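Local coordinates for protein 11S globulin (Wrightia tinctoria, PDB 5WXU) that binds the plant hormone auxin (indole-3-acetic acid) and probably serves as a hexameric seed storage globulin, at the interface of chains A and B. Sequence-based numbering; all coordinates share one arbitrary frame. Chains: chain A/B, 11S globulin.

The interface of chains A and B. Residues chain A 28, 30, 187-188, 191, 195; chain B 27-29.
B:Gln29 has an extended backbone (phi/psi -102/99°) and meets A:Arg28, which has helix-like torsions, and A:Ser30, which is extended. The side-chain amide of B:Gln29 reads this backbone with both ends. NE2 donates to the carbonyl O of A:Arg28 at 2.9 Å; the acceptor lies near the plane of the glutamine amide, although the donor stands well above the carbonyl plane of A:Arg28. OE1 accepts the backbone N-H of A:Ser30 at 3.0 Å, again from above the carbonyl plane. A bend at chi2 (-83°) turns the amide of B:Gln29 toward this strip of chain A. Its NE2 also reaches water 2 at 2.9 Å, which in turn touches the carbonyl O atoms of A:Asn188 and A:Asn191 and NE2 of A:Gln195. The side chain of A:Gln195 crosses that of B:Gln29 at about a right angle, its NE2 lying 3.5 Å from CG of B:Gln29. Without this amide, as with an alanine here, the O of A:Arg28 and the N of A:Ser30 would probably lose their cross-chain mates, and water 2 one of its partners. Next to B:Gln29, A:Ser187 packs its CB against CB of B:Ser27 at 3.7 Å, while its OG receives a weak hydrogen bond from the guanidinium NH1 of B:Arg28 at 3.0 Å. Water 1 links that same OG to the backbone N of B:Arg28. All nine residues are in loops: the N-terminal segment of chain B lies between the N-terminal segment of chain A and the stretch of chain A that joins strands 178-185 and 198-201, a small, largely polar part of a subunit interface in the hexamer.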
loop_
_atom_site.group_PDB
_atom_site.type_symbol
_atom_site.label_atom_id
_atom_site.label_comp_id
_atom_site.label_asym_id
_atom_site.label_seq_id
_atom_site.Cartn_x
_atom_site.Cartn_y
_atom_site.Cartn_z
ATOM N N ARG A 28 23.489 2.423 2.396
ATOM C CA ARG A 28 22.426 2.923 1.540
ATOM C C ARG A 28 22.756 4.252 0.901
ATOM O O ARG A 28 22.128 4.652 -0.090
ATOM C CB ARG A 28 21.117 3.084 2.338
ATOM C CG ARG A 28 20.530 1.829 2.998
ATOM C CD ARG A 28 19.128 2.177 3.496
ATOM N NE ARG A 28 18.559 1.267 4.509
ATOM C CZ ARG A 28 18.852 1.369 5.806
ATOM N NH1 ARG A 28 19.753 2.280 6.193
ATOM N NH2 ARG A 28 18.237 0.624 6.722
ATOM N N SER A 30 25.354 6.173 -0.878
ATOM C CA SER A 30 26.569 5.983 -1.680
ATOM C C SER A 30 26.587 6.999 -2.801
ATOM O O SER A 30 25.788 7.951 -2.821
ATOM C CB SER A 30 26.581 4.550 -2.212
ATOM O OG SER A 30 27.880 4.246 -2.761
ATOM N N SER A 187 22.800 1.526 -8.728
ATOM C CA SER A 187 22.275 2.550 -7.806
ATOM C C SER A 187 20.952 2.159 -7.121
ATOM O O SER A 187 20.342 2.910 -6.351
ATOM C CB SER A 187 22.179 3.901 -8.529
ATOM O OG SER A 187 21.012 4.030 -9.305
ATOM N N ASN A 188 20.468 0.972 -7.448
ATOM C CA ASN A 188 19.267 0.454 -6.854
ATOM C C ASN A 188 19.335 0.381 -5.322
ATOM O O ASN A 188 20.349 -0.005 -4.720
ATOM C CB ASN A 188 18.980 -0.974 -7.431
ATOM C CG ASN A 188 17.520 -1.385 -7.300
ATOM O OD1 ASN A 188 17.107 -1.879 -6.238
ATOM N ND2 ASN A 188 16.756 -1.233 -8.384
ATOM N N ASN A 191 21.076 -2.491 -3.391
ATOM C CA ASN A 191 22.524 -2.495 -3.245
ATOM C C ASN A 191 22.889 -1.554 -2.158
ATOM O O ASN A 191 23.045 -0.325 -2.379
ATOM C CB ASN A 191 23.218 -2.124 -4.531
ATOM C CG ASN A 191 24.751 -1.958 -4.381
ATOM O OD1 ASN A 191 25.358 -2.543 -3.453
ATOM N ND2 ASN A 191 25.349 -1.255 -5.307
ATOM N N GLN A 195 28.976 1.641 -5.216
ATOM C CA GLN A 195 28.556 1.670 -6.615
ATOM C C GLN A 195 29.542 0.891 -7.506
ATOM O O GLN A 195 30.101 1.441 -8.465
ATOM C CB GLN A 195 28.360 3.141 -7.008
ATOM C CG GLN A 195 27.348 3.870 -6.136
ATOM C CD GLN A 195 25.970 3.199 -6.178
ATOM O OE1 GLN A 195 25.343 3.168 -7.217
ATOM N NE2 GLN A 195 25.562 2.573 -5.076
ATOM N N SER B 27 23.034 9.336 -11.119
ATOM C CA SER B 27 22.182 8.151 -10.749
ATOM C C SER B 27 21.332 8.478 -9.532
ATOM O O SER B 27 21.471 9.561 -8.961
ATOM C CB SER B 27 23.048 6.898 -10.491
ATOM O OG SER B 27 23.714 7.007 -9.244
ATOM N N ARG B 28 20.579 7.474 -9.080
ATOM C CA ARG B 28 19.848 7.551 -7.816
ATOM C C ARG B 28 20.770 7.839 -6.655
ATOM O O ARG B 28 20.278 8.285 -5.621
ATOM C CB ARG B 28 19.085 6.248 -7.508
ATOM C CG ARG B 28 18.033 5.878 -8.550
ATOM C CD ARG B 28 17.127 4.751 -7.968
ATOM N NE ARG B 28 16.468 3.863 -8.927
ATOM C CZ ARG B 28 17.049 2.887 -9.579
ATOM N NH1 ARG B 28 18.360 2.723 -9.523
ATOM N NH2 ARG B 28 16.309 2.087 -10.348
ATOM N N GLN B 29 22.031 7.469 -6.772
ATOM C CA GLN B 29 23.005 7.578 -5.695
ATOM C C GLN B 29 23.849 8.791 -5.969
ATOM O O GLN B 29 24.824 8.703 -6.702
ATOM C CB GLN B 29 23.839 6.299 -5.559
ATOM C CG GLN B 29 23.074 5.097 -4.989
ATOM C CD GLN B 29 23.003 5.109 -3.476
ATOM O OE1 GLN B 29 23.153 6.160 -2.852
ATOM N NE2 GLN B 29 22.731 3.980 -2.884
HETATM O O HOH W 1 19.724 5.948 -11.574
HETATM O O HOH W 2 22.849 1.507 -4.338
HETATM O O HOH W 3 23.394 8.876 -1.938
#